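Local coordinates for CrtC domain-containing protein (Fusarium vanettenii 77-13-4, PDB 7A0Q) that probably catalyses the hydration of the isoflavonoid phytoalexin kievitone, as a fungal hydratase built from lipocalin-like domains of the CrtC family, at residues His78-Ala90 with Tyr100-Asn112. Numbering follows the deposited sequence.
Sequences HYLDNPVYTYFRA and YHQYVTVGSSTPN. With NAG (2-acetamido-2-deoxy-beta-D-glucopyranose), chain D.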
ATOM      1  N   HIS A  78      -2.597  -8.021   3.076  1.00 15.43           N
ATOM      2  CA  HIS A  78      -2.974  -7.050   4.097  1.00 14.95           C
ATOM      3  C   HIS A  78      -3.586  -7.753   5.299  1.00 15.35           C
ATOM      4  O   HIS A  78      -4.543  -8.515   5.138  1.00 16.26           O
ATOM      5  CB  HIS A  78      -3.973  -6.050   3.516  1.00 15.60           C
ATOM      6  CG  HIS A  78      -4.484  -5.061   4.514  1.00 15.72           C
ATOM      7  ND1 HIS A  78      -5.807  -4.683   4.568  1.00 17.71           N
ATOM      8  CD2 HIS A  78      -3.853  -4.377   5.500  1.00 15.36           C
ATOM      9  CE1 HIS A  78      -5.969  -3.797   5.538  1.00 19.93           C
ATOM     10  NE2 HIS A  78      -4.800  -3.602   6.125  1.00 17.62           N
ATOM     11  N   TYR A  79      -3.052  -7.481   6.493  1.00 15.23           N
ATOM     12  CA  TYR A  79      -3.644  -7.937   7.749  1.00 15.39           C
ATOM     13  C   TYR A  79      -4.079  -6.731   8.565  1.00 15.70           C
ATOM     14  O   TYR A  79      -3.306  -5.788   8.738  1.00 15.33           O
ATOM     15  CB  TYR A  79      -2.658  -8.774   8.572  1.00 15.82           C
ATOM     16  CG  TYR A  79      -3.238  -9.329   9.861  1.00 16.10           C
ATOM     17  CD1 TYR A  79      -3.288  -8.561  11.023  1.00 17.30           C
ATOM     18  CD2 TYR A  79      -3.718 -10.634   9.916  1.00 16.41           C
ATOM     19  CE1 TYR A  79      -3.810  -9.079  12.211  1.00 18.43           C
ATOM     20  CE2 TYR A  79      -4.240 -11.157  11.097  1.00 16.30           C
ATOM     21  CZ  TYR A  79      -4.288 -10.374  12.231  1.00 18.85           C
ATOM     22  OH  TYR A  79      -4.798 -10.908  13.396  1.00 18.64           O
ATOM     23  N   LEU A  80      -5.303  -6.774   9.085  1.00 16.23           N
ATOM     24  CA  LEU A  80      -5.825  -5.699   9.920  1.00 15.33           C
ATOM     25  C   LEU A  80      -6.254  -6.264  11.266  1.00 19.00           C
ATOM     26  O   LEU A  80      -7.035  -7.223  11.324  1.00 18.98           O
ATOM     27  CB  LEU A  80      -7.009  -4.998   9.242  1.00 17.52           C
ATOM     28  CG  LEU A  80      -7.586  -3.837  10.062  1.00 17.88           C
ATOM     29  CD1 LEU A  80      -6.605  -2.677  10.127  1.00 20.72           C
ATOM     30  CD2 LEU A  80      -8.917  -3.364   9.504  1.00 23.11           C
ATOM     31  N   ASP A  81      -5.748  -5.671  12.345  1.00 17.35           N
ATOM     32  CA  ASP A  81      -6.270  -5.941  13.676  1.00 19.38           C
ATOM     33  C   ASP A  81      -7.296  -4.876  14.037  1.00 24.41           C
ATOM     34  O   ASP A  81      -7.047  -3.683  13.853  1.00 23.75           O
ATOM     35  CB  ASP A  81      -5.170  -5.973  14.733  1.00 18.90           C
ATOM     36  CG  ASP A  81      -5.736  -6.224  16.116  1.00 24.36           C
ATOM     37  OD1 ASP A  81      -6.215  -7.354  16.348  1.00 23.11           O
ATOM     38  OD2 ASP A  81      -5.747  -5.289  16.946  1.00 27.43           O
ATOM     39  N   ASN A  82      -8.442  -5.312  14.553  1.00 21.76           N
ATOM     40  CA  ASN A  82      -9.552  -4.430  14.898  1.00 27.32           C
ATOM     41  C   ASN A  82     -10.215  -4.991  16.147  1.00 26.70           C
ATOM     42  O   ASN A  82     -10.154  -6.203  16.379  1.00 29.56           O
ATOM     43  CB  ASN A  82     -10.544  -4.337  13.724  1.00 31.72           C
ATOM     44  CG  ASN A  82     -11.801  -3.565  14.060  1.00 36.18           C
ATOM     45  OD1 ASN A  82     -12.763  -4.121  14.591  1.00 42.39           O
ATOM     46  ND2 ASN A  82     -11.804  -2.280  13.741  1.00 34.34           N
ATOM     47  N   PRO A  83     -10.821  -4.145  16.988  1.00 33.42           N
ATOM     48  CA  PRO A  83     -11.427  -4.670  18.225  1.00 32.36           C
ATOM     49  C   PRO A  83     -12.541  -5.679  17.990  1.00 29.76           C
ATOM     50  O   PRO A  83     -12.758  -6.555  18.839  1.00 36.62           O
ATOM     51  CB  PRO A  83     -11.947  -3.403  18.917  1.00 33.21           C
ATOM     52  CG  PRO A  83     -11.058  -2.323  18.417  1.00 39.32           C
ATOM     53  CD  PRO A  83     -10.766  -2.672  16.987  1.00 30.09           C
ATOM     54  N   VAL A  84     -13.246  -5.597  16.866  1.00 29.91           N
ATOM     55  CA  VAL A  84     -14.368  -6.494  16.602  1.00 32.19           C
ATOM     56  C   VAL A  84     -13.913  -7.786  15.938  1.00 35.65           C
ATOM     57  O   VAL A  84     -14.439  -8.861  16.233  1.00 32.03           O
ATOM     58  CB  VAL A  84     -15.424  -5.764  15.748  1.00 31.56           C
ATOM     59  CG1 VAL A  84     -16.649  -6.648  15.539  1.00 35.27           C
ATOM     60  CG2 VAL A  84     -15.805  -4.442  16.406  1.00 37.53           C
ATOM     61  N   TYR A  85     -12.945  -7.704  15.031  1.00 26.78           N
ATOM     62  CA  TYR A  85     -12.481  -8.869  14.293  1.00 25.33           C
ATOM     63  C   TYR A  85     -11.103  -8.548  13.737  1.00 24.91           C
ATOM     64  O   TYR A  85     -10.644  -7.406  13.783  1.00 26.62           O
ATOM     65  CB  TYR A  85     -13.451  -9.252  13.162  1.00 24.58           C
ATOM     66  CG  TYR A  85     -13.846  -8.103  12.243  1.00 27.27           C
ATOM     67  CD1 TYR A  85     -12.911  -7.490  11.413  1.00 27.46           C
ATOM     68  CD2 TYR A  85     -15.155  -7.639  12.198  1.00 30.78           C
ATOM     69  CE1 TYR A  85     -13.263  -6.450  10.571  1.00 25.37           C
ATOM     70  CE2 TYR A  85     -15.518  -6.592  11.362  1.00 28.75           C
ATOM     71  CZ  TYR A  85     -14.567  -5.998  10.554  1.00 25.89           C
ATOM     72  OH  TYR A  85     -14.912  -4.959   9.720  1.00 29.28           O
ATOM     73  N   THR A  86     -10.449  -9.573  13.209  1.00 21.55           N
ATOM     74  CA  THR A  86      -9.258  -9.393  12.397  1.00 21.60           C
ATOM     75  C   THR A  86      -9.580  -9.842  10.985  1.00 20.33           C
ATOM     76  O   THR A  86     -10.573 -10.527  10.742  1.00 19.52           O
ATOM     77  CB  THR A  86      -8.080 -10.213  12.933  1.00 19.46           C
ATOM     78  OG1 THR A  86      -8.371 -11.604  12.743  1.00 23.01           O
ATOM     79  CG2 THR A  86      -7.857  -9.954  14.400  1.00 24.45           C
ATOM     80  N   TYR A  87      -8.712  -9.490  10.042  1.00 18.86           N
ATOM     81  CA  TYR A  87      -8.825 -10.126   8.743  1.00 17.55           C
ATOM     82  C   TYR A  87      -7.485 -10.116   8.038  1.00 18.50           C
ATOM     83  O   TYR A  87      -6.588  -9.331   8.354  1.00 17.10           O
ATOM     84  CB  TYR A  87      -9.906  -9.492   7.855  1.00 16.85           C
ATOM     85  CG  TYR A  87      -9.750  -8.042   7.429  1.00 17.47           C
ATOM     86  CD1 TYR A  87      -8.766  -7.642   6.529  1.00 17.56           C
ATOM     87  CD2 TYR A  87     -10.660  -7.088   7.857  1.00 16.10           C
ATOM     88  CE1 TYR A  87      -8.669  -6.312   6.115  1.00 17.31           C
ATOM     89  CE2 TYR A  87     -10.575  -5.759   7.437  1.00 17.15           C
ATOM     90  CZ  TYR A  87      -9.574  -5.379   6.571  1.00 20.85           C
ATOM     91  OH  TYR A  87      -9.482  -4.069   6.147  1.00 19.05           O
ATOM     92  N   PHE A  88      -7.351 -11.058   7.116  1.00 17.48           N
ATOM     93  CA  PHE A  88      -6.300 -11.048   6.117  1.00 15.23           C
ATOM     94  C   PHE A  88      -6.966 -11.027   4.756  1.00 18.32           C
ATOM     95  O   PHE A  88      -7.952 -11.738   4.529  1.00 20.44           O
ATOM     96  CB  PHE A  88      -5.391 -12.279   6.240  1.00 16.00           C
ATOM     97  CG  PHE A  88      -4.236 -12.289   5.263  1.00 17.07           C
ATOM     98  CD1 PHE A  88      -3.074 -11.563   5.524  1.00 18.20           C
ATOM     99  CD2 PHE A  88      -4.310 -13.034   4.089  1.00 18.06           C
ATOM    100  CE1 PHE A  88      -2.004 -11.583   4.619  1.00 19.68           C
ATOM    101  CE2 PHE A  88      -3.250 -13.061   3.182  1.00 20.75           C
ATOM    102  CZ  PHE A  88      -2.090 -12.333   3.449  1.00 18.22           C
ATOM    103  N   ARG A  89      -6.434 -10.211   3.853  1.00 14.59           N
ATOM    104  CA  ARG A  89      -6.946 -10.162   2.495  1.00 15.79           C
ATOM    105  C   ARG A  89      -5.776 -10.046   1.525  1.00 15.75           C
ATOM    106  O   ARG A  89      -4.691  -9.571   1.880  1.00 15.48           O
ATOM    107  CB  ARG A  89      -7.963  -9.012   2.310  1.00 16.90           C
ATOM    108  CG  ARG A  89      -7.431  -7.627   2.640  1.00 16.86           C
ATOM    109  CD  ARG A  89      -8.574  -6.619   2.641  1.00 18.40           C
ATOM    110  NE  ARG A  89      -8.098  -5.260   2.876  1.00 18.79           N
ATOM    111  CZ  ARG A  89      -8.889  -4.188   2.903  1.00 18.60           C
ATOM    112  NH1 ARG A  89     -10.202  -4.327   2.716  1.00 18.28           N
ATOM    113  NH2 ARG A  89      -8.371  -2.984   3.115  1.00 17.26           N
ATOM    114  N   ALA A  90      -5.984 -10.539   0.310  1.00 17.28           N
ATOM    115  CA  ALA A  90      -4.888 -10.618  -0.649  1.00 17.01           C
ATOM    116  C   ALA A  90      -5.460 -10.682  -2.052  1.00 19.17           C
ATOM    117  O   ALA A  90      -6.595 -11.122  -2.256  1.00 18.53           O
ATOM    118  CB  ALA A  90      -3.998 -11.844  -0.392  1.00 17.19           C
ATOM    119  N   TYR A 100      -7.525 -11.443 -12.447  1.00 25.27           N
ATOM    120  CA  TYR A 100      -7.481 -10.907 -11.092  1.00 21.75           C
ATOM    121  C   TYR A 100      -8.196 -11.856 -10.144  1.00 24.33           C
ATOM    122  O   TYR A 100      -9.292 -12.333 -10.450  1.00 25.13           O
ATOM    123  CB  TYR A 100      -8.125  -9.518 -11.064  1.00 25.00           C
ATOM    124  CG  TYR A 100      -8.325  -8.897  -9.695  1.00 22.66           C
ATOM    125  CD1 TYR A 100      -7.272  -8.287  -9.022  1.00 22.99           C
ATOM    126  CD2 TYR A 100      -9.584  -8.881  -9.094  1.00 22.68           C
ATOM    127  CE1 TYR A 100      -7.462  -7.692  -7.783  1.00 20.07           C
ATOM    128  CE2 TYR A 100      -9.784  -8.289  -7.849  1.00 22.98           C
ATOM    129  CZ  TYR A 100      -8.718  -7.702  -7.196  1.00 21.95           C
ATOM    130  OH  TYR A 100      -8.905  -7.118  -5.958  1.00 20.63           O
ATOM    131  N   HIS A 101      -7.570 -12.134  -9.001  1.00 22.10           N
ATOM    132  CA  HIS A 101      -8.163 -12.964  -7.963  1.00 20.78           C
ATOM    133  C   HIS A 101      -7.966 -12.289  -6.618  1.00 22.87           C
ATOM    134  O   HIS A 101      -6.925 -11.672  -6.378  1.00 20.87           O
ATOM    135  CB  HIS A 101      -7.540 -14.355  -7.943  1.00 23.16           C
ATOM    136  CG  HIS A 101      -7.758 -15.116  -9.213  1.00 28.39           C
ATOM    137  ND1 HIS A 101      -8.928 -15.795  -9.478  1.00 29.83           N
ATOM    138  CD2 HIS A 101      -6.976 -15.270 -10.306  1.00 28.07           C
ATOM    139  CE1 HIS A 101      -8.848 -16.352 -10.673  1.00 28.76           C
ATOM    140  NE2 HIS A 101      -7.676 -16.046 -11.198  1.00 29.31           N
ATOM    141  N   GLN A 102      -8.963 -12.414  -5.743  1.00 22.07           N
ATOM    142  CA  GLN A 102      -8.901 -11.786  -4.432  1.00 18.61           C
ATOM    143  C   GLN A 102      -9.718 -12.590  -3.435  1.00 20.06           C
ATOM    144  O   GLN A 102     -10.629 -13.336  -3.803  1.00 21.47           O
ATOM    145  CB  GLN A 102      -9.417 -10.340  -4.466  1.00 19.97           C
ATOM    146  CG  GLN A 102     -10.826 -10.161  -5.049  1.00 19.67           C
ATOM    147  CD  GLN A 102     -11.946 -10.496  -4.075  1.00 24.06           C
ATOM    148  OE1 GLN A 102     -11.849 -10.240  -2.875  1.00 22.17           O
ATOM    149  NE2 GLN A 102     -13.023 -11.080  -4.598  1.00 26.68           N
ATOM    150  N   TYR A 103      -9.402 -12.395  -2.158  1.00 18.46           N
ATOM    151  CA  TYR A 103     -10.247 -12.906  -1.088  1.00 18.08           C
ATOM    152  C   TYR A 103     -10.006 -12.100   0.177  1.00 20.41           C
ATOM    153  O   TYR A 103      -8.990 -11.409   0.315  1.00 17.94           O
ATOM    154  CB  TYR A 103      -9.994 -14.396  -0.822  1.00 20.55           C
ATOM    155  CG  TYR A 103      -8.700 -14.677  -0.085  1.00 17.70           C
ATOM    156  CD1 TYR A 103      -7.501 -14.782  -0.778  1.00 18.94           C
ATOM    157  CD2 TYR A 103      -8.679 -14.837   1.291  1.00 21.69           C
ATOM    158  CE1 TYR A 103      -6.319 -15.044  -0.120  1.00 18.00           C
ATOM    159  CE2 TYR A 103      -7.494 -15.106   1.964  1.00 23.80           C
ATOM    160  CZ  TYR A 103      -6.319 -15.205   1.249  1.00 18.66           C
ATOM    161  OH  TYR A 103      -5.134 -15.467   1.900  1.00 20.37           O
ATOM    162  N   VAL A 104     -10.965 -12.203   1.093  1.00 19.51           N
ATOM    163  CA  VAL A 104     -10.891 -11.649   2.441  1.00 19.25           C
ATOM    164  C   VAL A 104     -11.281 -12.770   3.389  1.00 24.69           C
ATOM    165  O   VAL A 104     -12.326 -13.406   3.198  1.00 24.83           O
ATOM    166  CB  VAL A 104     -11.838 -10.445   2.632  1.00 18.83           C
ATOM    167  CG1 VAL A 104     -11.685  -9.857   4.039  1.00 18.37           C
ATOM    168  CG2 VAL A 104     -11.641  -9.378   1.555  1.00 19.62           C
ATOM    169  N   THR A 105     -10.451 -13.033   4.395  1.00 19.52           N
ATOM    170  CA  THR A 105     -10.749 -14.066   5.381  1.00 19.93           C
ATOM    171  C   THR A 105     -10.712 -13.460   6.780  1.00 25.03           C
ATOM    172  O   THR A 105      -9.788 -12.715   7.125  1.00 20.52           O
ATOM    173  CB  THR A 105      -9.796 -15.274   5.234  1.00 20.94           C
ATOM    174  OG1 THR A 105     -10.229 -16.336   6.093  1.00 25.34           O
ATOM    175  CG2 THR A 105      -8.355 -14.909   5.561  1.00 21.25           C
ATOM    176  N   VAL A 106     -11.745 -13.743   7.571  1.00 21.29           N
ATOM    177  CA  VAL A 106     -11.995 -13.034   8.820  1.00 23.00           C
ATOM    178  C   VAL A 106     -11.556 -13.904   9.987  1.00 22.92           C
ATOM    179  O   VAL A 106     -11.887 -15.095  10.047  1.00 25.06           O
ATOM    180  CB  VAL A 106     -13.478 -12.641   8.938  1.00 22.38           C
ATOM    181  CG1 VAL A 106     -13.755 -11.981  10.276  1.00 27.51           C
ATOM    182  CG2 VAL A 106     -13.846 -11.708   7.807  1.00 23.33           C
ATOM    183  N   GLY A 107     -10.773 -13.315  10.892  1.00 21.44           N
ATOM    184  CA  GLY A 107     -10.379 -13.945  12.126  1.00 23.03           C
ATOM    185  C   GLY A 107     -11.015 -13.267  13.324  1.00 19.93           C
ATOM    186  O   GLY A 107     -11.864 -12.383  13.199  1.00 22.82           O
ATOM    187  N   SER A 108     -10.592 -13.702  14.506  1.00 25.23           N
ATOM    188  CA  SER A 108     -11.164 -13.163  15.731  1.00 25.57           C
ATOM    189  C   SER A 108     -10.201 -12.309  16.539  1.00 27.95           C
ATOM    190  O   SER A 108     -10.622 -11.290  17.099  1.00 30.30           O
ATOM    191  CB  SER A 108     -11.709 -14.299  16.609  1.00 31.34           C
ATOM    192  OG  SER A 108     -10.714 -15.258  16.881  1.00 35.10           O
ATOM    193  N   SER A 109      -8.914 -12.658  16.601  1.00 25.41           N
ATOM    194  CA  SER A 109      -7.994 -11.918  17.455  1.00 23.26           C
ATOM    195  C   SER A 109      -6.575 -11.998  16.907  1.00 23.64           C
ATOM    196  O   SER A 109      -6.252 -12.826  16.052  1.00 23.05           O
ATOM    197  CB  SER A 109      -8.031 -12.439  18.895  1.00 29.38           C
ATOM    198  OG  SER A 109      -7.532 -13.760  18.953  1.00 33.00           O
ATOM    199  N   THR A 110      -5.725 -11.117  17.431  1.00 22.87           N
ATOM    200  CA  THR A 110      -4.308 -11.054  17.099  1.00 21.68           C
ATOM    201  C   THR A 110      -3.499 -11.373  18.346  1.00 19.05           C
ATOM    202  O   THR A 110      -3.658 -10.679  19.367  1.00 21.14           O
ATOM    203  CB  THR A 110      -3.934  -9.665  16.578  1.00 19.53           C
ATOM    204  OG1 THR A 110      -4.753  -9.341  15.449  1.00 21.16           O
ATOM    205  CG2 THR A 110      -2.459  -9.626  16.181  1.00 20.89           C
ATOM    206  N   PRO A 111      -2.647 -12.395  18.328  1.00 18.68           N
ATOM    207  CA  PRO A 111      -1.817 -12.684  19.503  1.00 17.03           C
ATOM    208  C   PRO A 111      -0.987 -11.471  19.906  1.00 19.92           C
ATOM    209  O   PRO A 111      -0.369 -10.809  19.066  1.00 18.25           O
ATOM    210  CB  PRO A 111      -0.935 -13.845  19.035  1.00 20.87           C
ATOM    211  CG  PRO A 111      -1.761 -14.522  17.971  1.00 21.29           C
ATOM    212  CD  PRO A 111      -2.494 -13.411  17.270  1.00 21.56           C
ATOM    213  N   ASN A 112      -0.989 -11.175  21.201  1.00 18.92           N
ATOM    214  CA  ASN A 112      -0.244 -10.031  21.729  1.00 21.15           C
ATOM    215  C   ASN A 112       1.163 -10.512  22.068  1.00 19.64           C
ATOM    216  O   ASN A 112       1.441 -10.965  23.179  1.00 22.48           O
ATOM    217  CB  ASN A 112      -0.955  -9.423  22.935  1.00 23.04           C
ATOM    218  CG  ASN A 112      -0.170  -8.291  23.553  1.00 29.58           C
ATOM    219  OD1 ASN A 112       0.740  -7.753  22.934  1.00 24.90           O
ATOM    220  ND2 ASN A 112      -0.512  -7.925  24.782  1.00 38.37           N
TER
HETATM  221  C1  NAG D 401       0.209  -6.872  25.454  1.00 44.01           C
HETATM  222  C2  NAG D 401      -0.699  -5.671  25.789  1.00 48.11           C
HETATM  223  C3  NAG D 401       0.014  -4.671  26.707  1.00 47.64           C
HETATM  224  C4  NAG D 401       0.665  -5.365  27.894  1.00 46.04           C
HETATM  225  C5  NAG D 401       1.579  -6.466  27.387  1.00 48.59           C
HETATM  226  C6  NAG D 401       2.291  -7.217  28.489  1.00 55.64           C
HETATM  227  C7  NAG D 401      -2.385  -4.961  24.140  1.00 51.12           C
HETATM  228  C8  NAG D 401      -2.618  -4.232  22.850  1.00 56.67           C
HETATM  229  N2  NAG D 401      -1.119  -5.008  24.564  1.00 54.07           N
HETATM  230  O3  NAG D 401      -0.936  -3.720  27.174  1.00 54.51           O
HETATM  231  O4  NAG D 401       1.426  -4.434  28.654  1.00 57.81           O
HETATM  232  O5  NAG D 401       0.782  -7.412  26.668  1.00 48.52           O
HETATM  233  O6  NAG D 401       1.504  -8.285  29.001  1.00 64.19           O
HETATM  234  O7  NAG D 401      -3.302  -5.482  24.769  1.00 60.04           O
HETATM  235  O   HOH W   1      -7.186  -8.501  18.405  1.00 30.32           O
HETATM  236  O   HOH W   2      -9.881  -8.560  17.678  1.00 35.87           O
HETATM  237  O   HOH W   3     -13.042 -11.047  18.372  1.00 46.71           O
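Thr110 OG1 sits between Tyr79 and Asp81, which reach it from residues 79-81, across strand 86-94. Thr110 OG1 donates to Asp81 OD1 at 2.6 Å, meeting that oxygen from above the carboxylate plane, while Tyr79 OH lies 2.6 Å from the same OG1, with the hydroxyl of Thr110 at the edge of the tyrosine ring and in its plane. Asp81 holds CG anti to its backbone N (chi1 179°), which brings OD1 to the threonine hydroxyl. Thr86 comes in obliquely, its CG2 3.3 Å from Thr110 OG1, and its OG1 lies 3.1 Å from Gly107 CA; Thr86 and Ser109, with Ser119, form the magnesium site. Farther along the antiparallel hairpin, Tyr103 slants across Phe88 and puts its OH at the edge of that ring, 3.3 Å from CE2. Ser140 hydrogen-bonds this OH and His142 stacks on the Tyr103 ring. Phe88 and Thr105 form a hydrogen-bonded antiparallel pair, and Thr105 CG2 rests 4.0 Å from Phe88 CB. On the other sheet face, Val104 CG2 packs against Arg89 CB. A water linking Asp81 OD1 to Thr110 N adds a second tie, so the carboxylate pins the loop after strand 100-107 through both side chain and backbone, close to the metal.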